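Local coordinates for protein P43 (Trichuris muris, PDB 6QIX) that is the major secreted protein of a whipworm parasite, tethers to matrix and inhibits the function of interleukin-13, at residues G224-P232 with M296-T307; C340-E348 with G353-C362. All blocks are in the same frame, centred on the assembly; numbering follows the deposited sequence.

How the interactions relate
Interaction 1 lies at the surface, where the loop 224-232 rests along one side of helix 292-310; interaction 2 is partly buried and joins strands and turns close in sequence, around the hairpin of 347-349 and 356-358. Their centres are about 24 Å apart, their nearest atoms about 8 Å, and they follow one another along the chain without touching or sharing an element. Their chemistry differs accordingly. The loop and helix of interaction 1 meet through apolar side chains and one bridging water, with no direct hydrogen bond between them, whereas interaction 2 combines a disulfide, backbone hydrogen bonds and a lysine-histidine bond, beside further disulfides to other parts of the chain.

Interaction 1: residues G224-P232 with M296-T307; sequences GYEPHSVAP and MKEKIWDDFTAT
The hydroxyl of Tyr225 reaches the helix through a water, 2.6 Å from OH and lying in the plane of the ring. The same water donates a 2.9 Å hydrogen bond to Ile300 O, a carbonyl that already accepts from Phe304 N within the helix. The Tyr225 side chain turns away from its own N (chi1 163°) and offers one ring face to the helix, where the edge of Phe304 meets it in a T-shaped pair with planes at 67°. Phe304 CD1 sits over the ring centre, 3.6 Å from Tyr225 CE2, while the opposite face is backed by the loop's own Pro227 N. A tyrosine suits this buried place because its ring joins the apolar layer while its hydroxyl meets water. Leu325 of helix 315-325 touches both Tyr225 and Phe304, so the aromatic pair also meets a second helix.

The loop 224-232 has no regular structure and runs beside helix 292-310, held by side-chain packing rather than direct hydrogen bonds. Val230, though poorly ordered, splays its two methyls over the helix: CG2 lies 3.6 Å from Met296 CB and 3.8 Å from Ile300 CG1, and CG1 rests against Lys299 CG. The lysine bends at chi2 (68°), which carries its amine away. Next along, Ala231 CB meets Met296 CE at 3.6 Å; an ST turn, with Ala231 N donating to Ser229 OG, shapes the loop here.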
ATOM      1  N   GLY A 224     -13.127   4.967  17.771  1.00 62.62           N
ATOM      2  CA  GLY A 224     -12.233   4.514  16.729  1.00 56.71           C
ATOM      3  C   GLY A 224     -12.814   3.423  15.850  1.00 52.84           C
ATOM      4  O   GLY A 224     -13.903   2.889  16.064  1.00 55.63           O
ATOM      5  N   TYR A 225     -12.059   3.086  14.820  1.00 42.37           N
ATOM      6  CA  TYR A 225     -12.459   2.052  13.880  1.00 33.61           C
ATOM      7  C   TYR A 225     -11.706   0.756  14.139  1.00 32.89           C
ATOM      8  O   TYR A 225     -10.515   0.775  14.473  1.00 34.14           O
ATOM      9  CB  TYR A 225     -12.191   2.510  12.449  1.00 31.07           C
ATOM     10  CG  TYR A 225     -12.185   1.374  11.472  1.00 27.00           C
ATOM     11  CD1 TYR A 225     -13.370   0.824  11.030  1.00 27.76           C
ATOM     12  CD2 TYR A 225     -10.995   0.842  10.994  1.00 25.83           C
ATOM     13  CE1 TYR A 225     -13.369  -0.215  10.150  1.00 27.09           C
ATOM     14  CE2 TYR A 225     -10.997  -0.188  10.106  1.00 26.11           C
ATOM     15  CZ  TYR A 225     -12.177  -0.736   9.702  1.00 28.15           C
ATOM     16  OH  TYR A 225     -12.160  -1.796   8.804  1.00 27.79           O
ATOM     17  N   GLU A 226     -12.399  -0.364  13.921  1.00 29.89           N
ATOM     18  CA  GLU A 226     -11.870  -1.712  14.077  1.00 32.68           C
ATOM     19  C   GLU A 226     -12.559  -2.601  13.053  1.00 32.26           C
ATOM     20  O   GLU A 226     -13.791  -2.648  13.033  1.00 31.40           O
ATOM     21  CB  GLU A 226     -12.121  -2.211  15.506  1.00 37.80           C
ATOM     22  CG  GLU A 226     -11.466  -3.492  15.821  1.00 40.44           C
ATOM     23  CD  GLU A 226     -11.638  -3.895  17.275  1.00 38.88           C
ATOM     24  OE1 GLU A 226     -11.041  -3.260  18.172  1.00 37.12           O
ATOM     25  OE2 GLU A 226     -12.373  -4.858  17.520  1.00 39.82           O
ATOM     26  N   PRO A 227     -11.829  -3.314  12.185  1.00 29.51           N
ATOM     27  CA  PRO A 227     -12.508  -4.208  11.236  1.00 32.37           C
ATOM     28  C   PRO A 227     -13.063  -5.426  11.960  1.00 36.67           C
ATOM     29  O   PRO A 227     -12.436  -5.972  12.872  1.00 37.15           O
ATOM     30  CB  PRO A 227     -11.407  -4.601  10.242  1.00 30.76           C
ATOM     31  CG  PRO A 227     -10.121  -4.455  11.041  1.00 30.15           C
ATOM     32  CD  PRO A 227     -10.361  -3.358  12.063  1.00 29.29           C
ATOM     33  N   HIS A 228     -14.251  -5.843  11.549  1.00 38.52           N
ATOM     34  CA  HIS A 228     -14.904  -7.018  12.112  1.00 42.45           C
ATOM     35  C   HIS A 228     -15.067  -8.062  11.025  1.00 43.18           C
ATOM     36  O   HIS A 228     -15.247  -7.732   9.845  1.00 41.54           O
ATOM     37  CB  HIS A 228     -16.228  -6.632  12.750  1.00 48.18           C
ATOM     38  CG  HIS A 228     -16.061  -5.753  13.960  1.00 55.11           C
ATOM     39  ND1 HIS A 228     -15.118  -6.003  14.940  1.00 56.84           N
ATOM     40  CD2 HIS A 228     -16.694  -4.612  14.335  1.00 58.72           C
ATOM     41  CE1 HIS A 228     -15.185  -5.063  15.868  1.00 56.10           C
ATOM     42  NE2 HIS A 228     -16.135  -4.209  15.529  1.00 57.97           N
ATOM     43  N   SER A 229     -14.924  -9.320  11.440  1.00 46.08           N
ATOM     44  CA  SER A 229     -14.880 -10.433  10.514  1.00 51.38           C
ATOM     45  C   SER A 229     -16.149 -10.480   9.703  1.00 58.39           C
ATOM     46  O   SER A 229     -17.253 -10.484  10.254  1.00 59.30           O
ATOM     47  CB  SER A 229     -14.717 -11.759  11.249  1.00 51.47           C
ATOM     48  OG  SER A 229     -14.856 -12.815  10.323  1.00 54.66           O
ATOM     49  N   VAL A 230     -15.979 -10.513   8.389  1.00 64.43           N
ATOM     50  CA  VAL A 230     -17.067 -10.741   7.463  1.00 67.36           C
ATOM     51  C   VAL A 230     -17.052 -12.181   6.951  1.00 70.36           C
ATOM     52  O   VAL A 230     -17.608 -12.468   5.894  1.00 70.74           O
ATOM     53  CB  VAL A 230     -17.033  -9.727   6.305  1.00 66.60           C
ATOM     54  CG1 VAL A 230     -17.098  -8.287   6.866  1.00 63.24           C
ATOM     55  CG2 VAL A 230     -15.793  -9.927   5.428  1.00 65.85           C
ATOM     56  N   ALA A 231     -16.367 -13.125   7.717  1.00 73.76           N
ATOM     57  CA  ALA A 231     -16.307 -14.558   7.487  1.00 75.62           C
ATOM     58  C   ALA A 231     -17.514 -15.236   8.119  1.00 81.05           C
ATOM     59  O   ALA A 231     -18.049 -14.751   9.123  1.00 79.14           O
ATOM     60  CB  ALA A 231     -15.031 -15.142   8.086  1.00 74.43           C
ATOM     61  N   PRO A 232     -17.962 -16.361   7.552  1.00 88.68           N
ATOM     62  CA  PRO A 232     -19.082 -17.085   8.166  1.00 95.09           C
ATOM     63  C   PRO A 232     -18.807 -17.485   9.609  1.00100.27           C
ATOM     64  O   PRO A 232     -17.794 -17.097  10.204  1.00100.69           O
ATOM     65  CB  PRO A 232     -19.254 -18.315   7.262  1.00 94.43           C
ATOM     66  CG  PRO A 232     -18.672 -17.916   5.940  1.00 92.20           C
ATOM     67  CD  PRO A 232     -17.571 -16.932   6.246  1.00 90.44           C
ATOM     68  N   MET A 296     -15.098 -11.093   0.610  1.00 28.81           N
ATOM     69  CA  MET A 296     -14.911 -10.662   1.992  1.00 28.47           C
ATOM     70  C   MET A 296     -14.083  -9.386   2.065  1.00 29.22           C
ATOM     71  O   MET A 296     -14.349  -8.502   2.888  1.00 30.53           O
ATOM     72  CB  MET A 296     -14.230 -11.762   2.808  1.00 30.32           C
ATOM     73  CG  MET A 296     -15.018 -13.039   2.926  1.00 36.55           C
ATOM     74  SD  MET A 296     -13.841 -14.398   3.076  1.00 47.28           S
ATOM     75  CE  MET A 296     -13.619 -14.542   4.795  1.00 47.06           C
ATOM     76  N   LYS A 297     -13.039  -9.298   1.242  1.00 29.30           N
ATOM     77  CA  LYS A 297     -12.239  -8.079   1.172  1.00 29.55           C
ATOM     78  C   LYS A 297     -13.081  -6.883   0.768  1.00 27.58           C
ATOM     79  O   LYS A 297     -12.919  -5.787   1.323  1.00 27.21           O
ATOM     80  CB  LYS A 297     -11.119  -8.256   0.168  1.00 33.05           C
ATOM     81  CG  LYS A 297     -10.208  -7.088   0.091  1.00 38.87           C
ATOM     82  CD  LYS A 297      -9.362  -7.075   1.372  1.00 45.74           C
ATOM     83  CE  LYS A 297      -7.895  -6.851   1.057  1.00 50.01           C
ATOM     84  NZ  LYS A 297      -7.382  -5.651   1.813  1.00 50.85           N
ATOM     85  N   GLU A 298     -13.942  -7.058  -0.246  1.00 26.25           N
ATOM     86  CA  GLU A 298     -14.789  -5.965  -0.687  1.00 29.13           C
ATOM     87  C   GLU A 298     -15.706  -5.520   0.440  1.00 28.24           C
ATOM     88  O   GLU A 298     -15.930  -4.319   0.634  1.00 26.34           O
ATOM     89  CB  GLU A 298     -15.589  -6.394  -1.924  1.00 33.81           C
ATOM     90  CG  GLU A 298     -14.724  -6.430  -3.159  1.00 40.29           C
ATOM     91  CD  GLU A 298     -15.379  -7.142  -4.303  1.00 43.88           C
ATOM     92  OE1 GLU A 298     -16.499  -7.651  -4.105  1.00 43.56           O
ATOM     93  OE2 GLU A 298     -14.779  -7.196  -5.396  1.00 46.36           O
ATOM     94  N   LYS A 299     -16.215  -6.479   1.213  1.00 27.78           N
ATOM     95  CA  LYS A 299     -17.108  -6.148   2.311  1.00 30.29           C
ATOM     96  C   LYS A 299     -16.369  -5.345   3.376  1.00 25.98           C
ATOM     97  O   LYS A 299     -16.868  -4.318   3.850  1.00 27.30           O
ATOM     98  CB  LYS A 299     -17.715  -7.429   2.886  1.00 36.05           C
ATOM     99  CG  LYS A 299     -18.522  -7.212   4.163  1.00 45.38           C
ATOM    100  CD  LYS A 299     -19.773  -6.433   3.893  1.00 55.42           C
ATOM    101  CE  LYS A 299     -20.896  -6.795   4.869  1.00 61.20           C
ATOM    102  NZ  LYS A 299     -22.172  -6.186   4.394  1.00 65.36           N
ATOM    103  N   ILE A 300     -15.163  -5.783   3.750  1.00 23.12           N
ATOM    104  CA  ILE A 300     -14.417  -5.052   4.776  1.00 23.22           C
ATOM    105  C   ILE A 300     -14.164  -3.603   4.349  1.00 20.24           C
ATOM    106  O   ILE A 300     -14.313  -2.672   5.153  1.00 21.27           O
ATOM    107  CB  ILE A 300     -13.102  -5.771   5.112  1.00 25.60           C
ATOM    108  CG1 ILE A 300     -13.367  -7.092   5.836  1.00 27.14           C
ATOM    109  CG2 ILE A 300     -12.234  -4.866   6.005  1.00 28.50           C
ATOM    110  CD1 ILE A 300     -12.228  -8.100   5.708  1.00 30.01           C
ATOM    111  N   TRP A 301     -13.786  -3.385   3.083  1.00 19.58           N
ATOM    112  CA  TRP A 301     -13.542  -2.024   2.601  1.00 18.73           C
ATOM    113  C   TRP A 301     -14.832  -1.236   2.461  1.00 18.00           C
ATOM    114  O   TRP A 301     -14.871  -0.050   2.819  1.00 20.74           O
ATOM    115  CB  TRP A 301     -12.778  -2.080   1.288  1.00 18.93           C
ATOM    116  CG  TRP A 301     -11.308  -2.267   1.551  1.00 18.37           C
ATOM    117  CD1 TRP A 301     -10.574  -3.421   1.484  1.00 18.45           C
ATOM    118  CD2 TRP A 301     -10.410  -1.248   2.002  1.00 15.66           C
ATOM    119  NE1 TRP A 301      -9.268  -3.168   1.843  1.00 17.50           N
ATOM    120  CE2 TRP A 301      -9.145  -1.844   2.188  1.00 16.76           C
ATOM    121  CE3 TRP A 301     -10.564   0.105   2.298  1.00 17.93           C
ATOM    122  CZ2 TRP A 301      -8.025  -1.106   2.607  1.00 16.51           C
ATOM    123  CZ3 TRP A 301      -9.447   0.833   2.700  1.00 15.21           C
ATOM    124  CH2 TRP A 301      -8.191   0.234   2.819  1.00 15.48           C
ATOM    125  N   ASP A 302     -15.911  -1.860   1.987  1.00 21.50           N
ATOM    126  CA  ASP A 302     -17.177  -1.134   1.941  1.00 24.17           C
ATOM    127  C   ASP A 302     -17.549  -0.654   3.336  1.00 25.13           C
ATOM    128  O   ASP A 302     -17.989   0.500   3.520  1.00 26.13           O
ATOM    129  CB  ASP A 302     -18.290  -2.037   1.375  1.00 26.58           C
ATOM    130  CG  ASP A 302     -18.220  -2.208  -0.150  1.00 31.61           C
ATOM    131  OD1 ASP A 302     -17.533  -1.416  -0.824  1.00 32.68           O
ATOM    132  OD2 ASP A 302     -18.844  -3.166  -0.690  1.00 34.62           O
ATOM    133  N   ASP A 303     -17.390  -1.535   4.336  1.00 23.33           N
ATOM    134  CA  ASP A 303     -17.749  -1.180   5.705  1.00 23.68           C
ATOM    135  C   ASP A 303     -16.837  -0.084   6.258  1.00 22.78           C
ATOM    136  O   ASP A 303     -17.311   0.847   6.931  1.00 26.45           O
ATOM    137  CB  ASP A 303     -17.710  -2.420   6.588  1.00 27.54           C
ATOM    138  CG  ASP A 303     -18.840  -3.408   6.250  1.00 40.24           C
ATOM    139  OD1 ASP A 303     -18.799  -4.560   6.740  1.00 45.73           O
ATOM    140  OD2 ASP A 303     -19.776  -3.032   5.496  1.00 42.50           O
ATOM    141  N   PHE A 304     -15.533  -0.165   5.975  1.00 20.60           N
ATOM    142  CA  PHE A 304     -14.623   0.887   6.421  1.00 19.10           C
ATOM    143  C   PHE A 304     -14.991   2.229   5.792  1.00 20.04           C
ATOM    144  O   PHE A 304     -15.016   3.271   6.464  1.00 19.85           O
ATOM    145  CB  PHE A 304     -13.157   0.543   6.086  1.00 16.60           C
ATOM    146  CG  PHE A 304     -12.247   1.730   6.253  1.00 17.45           C
ATOM    147  CD1 PHE A 304     -11.935   2.190   7.527  1.00 20.97           C
ATOM    148  CD2 PHE A 304     -11.761   2.423   5.150  1.00 15.66           C
ATOM    149  CE1 PHE A 304     -11.144   3.338   7.722  1.00 20.32           C
ATOM    150  CE2 PHE A 304     -10.977   3.578   5.331  1.00 15.07           C
ATOM    151  CZ  PHE A 304     -10.648   4.034   6.610  1.00 17.27           C
ATOM    152  N   THR A 305     -15.215   2.236   4.478  1.00 20.39           N
ATOM    153  CA  THR A 305     -15.492   3.498   3.791  1.00 20.02           C
ATOM    154  C   THR A 305     -16.771   4.137   4.325  1.00 22.03           C
ATOM    155  O   THR A 305     -16.802   5.349   4.632  1.00 22.26           O
ATOM    156  CB  THR A 305     -15.549   3.225   2.281  1.00 22.31           C
ATOM    157  OG1 THR A 305     -14.264   2.711   1.847  1.00 23.62           O
ATOM    158  CG2 THR A 305     -15.927   4.447   1.470  1.00 24.42           C
ATOM    159  N   ALA A 306     -17.819   3.323   4.499  1.00 23.06           N
ATOM    160  CA  ALA A 306     -19.040   3.811   5.134  1.00 26.18           C
ATOM    161  C   ALA A 306     -18.792   4.307   6.561  1.00 27.52           C
ATOM    162  O   ALA A 306     -19.331   5.349   6.963  1.00 28.92           O
ATOM    163  CB  ALA A 306     -20.080   2.702   5.136  1.00 25.93           C
ATOM    164  N   THR A 307     -17.998   3.579   7.352  1.00 26.27           N
ATOM    165  CA  THR A 307     -17.713   4.017   8.721  1.00 26.67           C
ATOM    166  C   THR A 307     -16.932   5.318   8.735  1.00 26.17           C
ATOM    167  O   THR A 307     -17.102   6.137   9.648  1.00 27.91           O
ATOM    168  CB  THR A 307     -16.910   2.955   9.478  1.00 28.40           C
ATOM    169  OG1 THR A 307     -17.692   1.782   9.616  1.00 30.17           O
ATOM    170  CG2 THR A 307     -16.511   3.460  10.874  1.00 30.84           C
TER
HETATM  171  O   HOH W   1     -14.418  -2.699   8.026  1.00 32.37           O

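Interaction 2: residues C340-E348 with G353-C362; sequences CKCCCHPYE and GTACVVKEYC
Cys343 and Cys356 form the covalent tie between the segments, a disulfide with SG atoms 2.1 Å apart and a chi3 of -91°, close to the relaxed value. Other disulfides from these segments spread outward: Cys340 to Cys290, Cys342 to Cys333, Cys344 to Cys244 and Cys362 to Cys131.

Among the backbone bonds, Glu348 and Val357 make the hydrogen-bonded pair of a two-stranded antiparallel hairpin, with Glu348 N 2.8 Å from Val357 O and Val357 N 3.0 Å from Glu348 O. Tyr347 and Val358 are the neighbouring non-hydrogen-bonded pair. Beyond them Lys359 N donates to Pro346 O in an almost straight bond (176°). The cis peptide before Pro346 helps turn the chain between strand 339-344 and the hairpin.

The polar side-chain bond across the contact is made by Lys359, and a lysine is long enough for it. Its CG lies against the Glu348 carboxylate, but the extended chain carries NZ on to His345 ND1, 2.8 Å away and close to the ring plane, so the Lys359 and Glu348 charges do not meet. His345 NE2 bonds to Lys127 O, so both ring nitrogens are held. Two waters donate to Glu348 OE2; one also donates to Val358 O, the other accepts from Glu360 N.

In the apolar contacts, Val358 CG2 lies 3.5 Å from Tyr347 CE1, the Tyr347 ring also stacking with Phe243, and Pro346 CB packs 3.7 Å from Cys362 SG.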
ATOM      1  N   CYS A 340      -9.931 -24.944  -3.246  1.00 19.71           N
ATOM      2  CA  CYS A 340      -9.404 -23.642  -3.604  1.00 17.86           C
ATOM      3  C   CYS A 340      -7.953 -23.592  -3.177  1.00 17.82           C
ATOM      4  O   CYS A 340      -7.672 -23.867  -2.022  1.00 21.17           O
ATOM      5  CB  CYS A 340     -10.163 -22.516  -2.877  1.00 20.39           C
ATOM      6  SG  CYS A 340     -11.940 -22.494  -3.283  1.00 24.49           S
ATOM      7  N   LYS A 341      -7.052 -23.216  -4.079  1.00 17.07           N
ATOM      8  CA  LYS A 341      -5.613 -23.129  -3.804  1.00 17.47           C
ATOM      9  C   LYS A 341      -5.215 -21.663  -3.820  1.00 17.63           C
ATOM     10  O   LYS A 341      -5.314 -20.997  -4.861  1.00 18.36           O
ATOM     11  CB  LYS A 341      -4.836 -23.913  -4.854  1.00 18.78           C
ATOM     12  CG  LYS A 341      -5.232 -25.403  -4.907  1.00 19.87           C
ATOM     13  CD  LYS A 341      -4.668 -26.170  -3.688  1.00 22.81           C
ATOM     14  CE  LYS A 341      -5.030 -27.642  -3.835  1.00 27.73           C
ATOM     15  NZ  LYS A 341      -4.467 -28.464  -2.760  1.00 30.11           N
ATOM     16  N   CYS A 342      -4.779 -21.137  -2.667  1.00 16.27           N
ATOM     17  CA  CYS A 342      -4.735 -19.691  -2.487  1.00 17.16           C
ATOM     18  C   CYS A 342      -3.371 -19.219  -2.004  1.00 14.55           C
ATOM     19  O   CYS A 342      -2.731 -19.873  -1.185  1.00 16.37           O
ATOM     20  CB  CYS A 342      -5.789 -19.220  -1.475  1.00 20.25           C
ATOM     21  SG  CYS A 342      -7.483 -19.770  -1.883  1.00 28.76           S
ATOM     22  N   CYS A 343      -2.988 -18.047  -2.488  1.00 16.17           N
ATOM     23  CA  CYS A 343      -1.790 -17.338  -2.055  1.00 16.40           C
ATOM     24  C   CYS A 343      -2.097 -15.856  -1.822  1.00 15.79           C
ATOM     25  O   CYS A 343      -2.998 -15.282  -2.438  1.00 16.47           O
ATOM     26  CB  CYS A 343      -0.661 -17.415  -3.128  1.00 17.89           C
ATOM     27  SG  CYS A 343      -0.288 -19.057  -3.767  1.00 22.68           S
ATOM     28  N   CYS A 344      -1.306 -15.205  -0.977  1.00 14.37           N
ATOM     29  CA  CYS A 344      -1.572 -13.777  -0.717  1.00 13.62           C
ATOM     30  C   CYS A 344      -0.547 -12.849  -1.365  1.00 12.62           C
ATOM     31  O   CYS A 344       0.644 -13.154  -1.470  1.00 13.08           O
ATOM     32  CB  CYS A 344      -1.632 -13.473   0.792  1.00 15.00           C
ATOM     33  SG  CYS A 344      -3.074 -14.200   1.598  1.00 16.67           S
ATOM     34  N   HIS A 345      -1.031 -11.708  -1.801  1.00 14.36           N
ATOM     35  CA  HIS A 345      -0.215 -10.667  -2.384  1.00 14.36           C
ATOM     36  C   HIS A 345       1.016 -10.426  -1.504  1.00 15.38           C
ATOM     37  O   HIS A 345       0.869 -10.248  -0.284  1.00 15.67           O
ATOM     38  CB  HIS A 345      -1.071  -9.391  -2.494  1.00 15.77           C
ATOM     39  CG  HIS A 345      -0.387  -8.265  -3.191  1.00 16.47           C
ATOM     40  ND1 HIS A 345      -0.273  -8.222  -4.560  1.00 18.55           N
ATOM     41  CD2 HIS A 345       0.281  -7.186  -2.716  1.00 17.30           C
ATOM     42  CE1 HIS A 345       0.378  -7.130  -4.909  1.00 18.35           C
ATOM     43  NE2 HIS A 345       0.734  -6.485  -3.805  1.00 19.95           N
ATOM     44  N   PRO A 346       2.220 -10.310  -2.090  1.00 13.55           N
ATOM     45  CA  PRO A 346       2.518 -10.170  -3.534  1.00 16.57           C
ATOM     46  C   PRO A 346       2.729 -11.493  -4.288  1.00 16.94           C
ATOM     47  O   PRO A 346       3.299 -11.518  -5.385  1.00 17.66           O
ATOM     48  CB  PRO A 346       3.810  -9.362  -3.542  1.00 17.62           C
ATOM     49  CG  PRO A 346       4.508  -9.827  -2.293  1.00 16.14           C
ATOM     50  CD  PRO A 346       3.385 -10.002  -1.254  1.00 14.87           C
ATOM     51  N   TYR A 347       2.238 -12.586  -3.719  1.00 16.18           N
ATOM     52  CA  TYR A 347       2.280 -13.900  -4.356  1.00 15.62           C
ATOM     53  C   TYR A 347       0.935 -14.255  -4.984  1.00 17.05           C
ATOM     54  O   TYR A 347      -0.098 -13.698  -4.641  1.00 17.00           O
ATOM     55  CB  TYR A 347       2.673 -14.960  -3.326  1.00 16.82           C
ATOM     56  CG  TYR A 347       4.057 -14.759  -2.716  1.00 15.78           C
ATOM     57  CD1 TYR A 347       5.165 -15.447  -3.229  1.00 16.51           C
ATOM     58  CD2 TYR A 347       4.261 -13.883  -1.644  1.00 16.16           C
ATOM     59  CE1 TYR A 347       6.430 -15.291  -2.660  1.00 16.50           C
ATOM     60  CE2 TYR A 347       5.507 -13.713  -1.099  1.00 17.06           C
ATOM     61  CZ  TYR A 347       6.586 -14.409  -1.614  1.00 18.99           C
ATOM     62  OH  TYR A 347       7.836 -14.213  -1.063  1.00 17.73           O
ATOM     63  N   GLU A 348       0.969 -15.199  -5.926  1.00 16.51           N
ATOM     64  CA  GLU A 348      -0.236 -15.728  -6.552  1.00 17.56           C
ATOM     65  C   GLU A 348      -0.017 -17.214  -6.831  1.00 16.90           C
ATOM     66  O   GLU A 348       1.123 -17.663  -6.930  1.00 18.11           O
ATOM     67  CB  GLU A 348      -0.544 -14.974  -7.852  1.00 20.65           C
ATOM     68  CG  GLU A 348       0.563 -15.149  -8.914  1.00 25.07           C
ATOM     69  CD  GLU A 348       0.391 -14.311 -10.206  1.00 30.84           C
ATOM     70  OE1 GLU A 348      -0.638 -13.632 -10.421  1.00 32.44           O
ATOM     71  OE2 GLU A 348       1.329 -14.328 -11.020  1.00 34.66           O
ATOM     72  N   GLY A 353      -1.719 -24.547  -9.627  1.00 22.79           N
ATOM     73  CA  GLY A 353      -2.248 -24.453  -8.288  1.00 23.65           C
ATOM     74  C   GLY A 353      -1.516 -25.296  -7.270  1.00 23.34           C
ATOM     75  O   GLY A 353      -2.112 -25.704  -6.277  1.00 25.09           O
ATOM     76  N   THR A 354      -0.226 -25.534  -7.473  1.00 22.29           N
ATOM     77  CA  THR A 354       0.550 -26.381  -6.574  1.00 25.27           C
ATOM     78  C   THR A 354       1.523 -25.594  -5.708  1.00 24.15           C
ATOM     79  O   THR A 354       2.030 -26.141  -4.714  1.00 22.14           O
ATOM     80  CB  THR A 354       1.356 -27.422  -7.351  1.00 27.34           C
ATOM     81  OG1 THR A 354       2.210 -26.770  -8.292  1.00 24.67           O
ATOM     82  CG2 THR A 354       0.413 -28.413  -8.062  1.00 32.69           C
ATOM     83  N   ALA A 355       1.784 -24.333  -6.046  1.00 21.97           N
ATOM     84  CA  ALA A 355       2.772 -23.542  -5.320  1.00 23.59           C
ATOM     85  C   ALA A 355       2.488 -22.061  -5.529  1.00 21.61           C
ATOM     86  O   ALA A 355       1.705 -21.667  -6.394  1.00 20.26           O
ATOM     87  CB  ALA A 355       4.209 -23.845  -5.757  1.00 23.92           C
ATOM     88  N   CYS A 356       3.144 -21.249  -4.705  1.00 18.83           N
ATOM     89  CA  CYS A 356       2.997 -19.799  -4.740  1.00 21.66           C
ATOM     90  C   CYS A 356       4.215 -19.162  -5.392  1.00 22.20           C
ATOM     91  O   CYS A 356       5.370 -19.517  -5.077  1.00 23.12           O
ATOM     92  CB  CYS A 356       2.825 -19.233  -3.328  1.00 22.34           C
ATOM     93  SG  CYS A 356       1.287 -19.746  -2.492  1.00 24.09           S
ATOM     94  N   VAL A 357       3.956 -18.198  -6.284  1.00 19.33           N
ATOM     95  CA  VAL A 357       5.001 -17.521  -7.036  1.00 19.57           C
ATOM     96  C   VAL A 357       4.772 -16.020  -6.957  1.00 19.21           C
ATOM     97  O   VAL A 357       3.641 -15.563  -6.746  1.00 18.00           O
ATOM     98  CB  VAL A 357       5.031 -17.962  -8.515  1.00 22.27           C
ATOM     99  CG1 VAL A 357       5.323 -19.407  -8.619  1.00 24.62           C
ATOM    100  CG2 VAL A 357       3.709 -17.659  -9.220  1.00 22.93           C
ATOM    101  N   VAL A 358       5.860 -15.248  -7.102  1.00 20.37           N
ATOM    102  CA  VAL A 358       5.755 -13.789  -6.985  1.00 20.68           C
ATOM    103  C   VAL A 358       5.078 -13.258  -8.233  1.00 21.55           C
ATOM    104  O   VAL A 358       5.358 -13.720  -9.354  1.00 21.24           O
ATOM    105  CB  VAL A 358       7.135 -13.143  -6.794  1.00 22.08           C
ATOM    106  CG1 VAL A 358       7.012 -11.624  -6.727  1.00 24.88           C
ATOM    107  CG2 VAL A 358       7.770 -13.674  -5.522  1.00 24.16           C
ATOM    108  N   LYS A 359       4.138 -12.333  -8.052  1.00 21.75           N
ATOM    109  CA  LYS A 359       3.526 -11.670  -9.195  1.00 22.75           C
ATOM    110  C   LYS A 359       4.578 -10.965 -10.059  1.00 25.20           C
ATOM    111  O   LYS A 359       5.559 -10.402  -9.553  1.00 22.96           O
ATOM    112  CB  LYS A 359       2.491 -10.679  -8.697  1.00 22.39           C
ATOM    113  CG  LYS A 359       1.220 -11.313  -8.136  1.00 23.48           C
ATOM    114  CD  LYS A 359       0.209 -10.203  -7.740  1.00 25.78           C
ATOM    115  CE  LYS A 359      -0.943 -10.775  -6.889  1.00 28.10           C
ATOM    116  NZ  LYS A 359      -1.855  -9.661  -6.350  1.00 26.29           N
ATOM    117  N   GLU A 360       4.368 -10.990 -11.385  1.00 25.77           N
ATOM    118  CA  GLU A 360       5.440 -10.583 -12.288  1.00 28.37           C
ATOM    119  C   GLU A 360       5.861  -9.137 -12.044  1.00 25.14           C
ATOM    120  O   GLU A 360       7.058  -8.820 -12.076  1.00 25.39           O
ATOM    121  CB  GLU A 360       5.032 -10.764 -13.746  1.00 31.16           C
ATOM    122  CG  GLU A 360       6.185 -10.527 -14.689  1.00 38.51           C
ATOM    123  CD  GLU A 360       7.235 -11.641 -14.674  1.00 46.79           C
ATOM    124  OE1 GLU A 360       6.976 -12.759 -14.134  1.00 44.21           O
ATOM    125  OE2 GLU A 360       8.336 -11.401 -15.245  1.00 52.59           O
ATOM    126  N   TYR A 361       4.900  -8.242 -11.809  1.00 24.48           N
ATOM    127  CA  TYR A 361       5.274  -6.841 -11.677  1.00 24.59           C
ATOM    128  C   TYR A 361       5.950  -6.560 -10.346  1.00 24.43           C
ATOM    129  O   TYR A 361       6.503  -5.473 -10.185  1.00 25.54           O
ATOM    130  CB  TYR A 361       4.059  -5.903 -11.856  1.00 25.52           C
ATOM    131  CG  TYR A 361       2.955  -6.046 -10.838  1.00 23.48           C
ATOM    132  CD1 TYR A 361       3.003  -5.390  -9.607  1.00 24.17           C
ATOM    133  CD2 TYR A 361       1.848  -6.828 -11.111  1.00 24.55           C
ATOM    134  CE1 TYR A 361       2.003  -5.545  -8.699  1.00 23.60           C
ATOM    135  CE2 TYR A 361       0.838  -6.962 -10.208  1.00 25.29           C
ATOM    136  CZ  TYR A 361       0.921  -6.333  -9.007  1.00 26.02           C
ATOM    137  OH  TYR A 361      -0.109  -6.476  -8.104  1.00 30.49           O
ATOM    138  N   CYS A 362       5.954  -7.519  -9.416  1.00 22.52           N
ATOM    139  CA  CYS A 362       6.635  -7.342  -8.136  1.00 22.39           C
ATOM    140  C   CYS A 362       8.050  -7.886  -8.117  1.00 26.23           C
ATOM    141  O   CYS A 362       8.771  -7.634  -7.151  1.00 30.05           O
ATOM    142  CB  CYS A 362       5.890  -8.035  -6.983  1.00 23.74           C
ATOM    143  SG  CYS A 362       4.462  -7.149  -6.408  1.00 26.53           S
TER
HETATM  144  O   HOH W   2      -1.879 -28.471  -4.448  1.00 44.14           O
HETATM  145  O   HOH W   3       1.903 -12.198 -12.382  1.00 30.12           O
HETATM  146  O   HOH W   4       4.037 -14.908 -11.564  1.00 42.24           O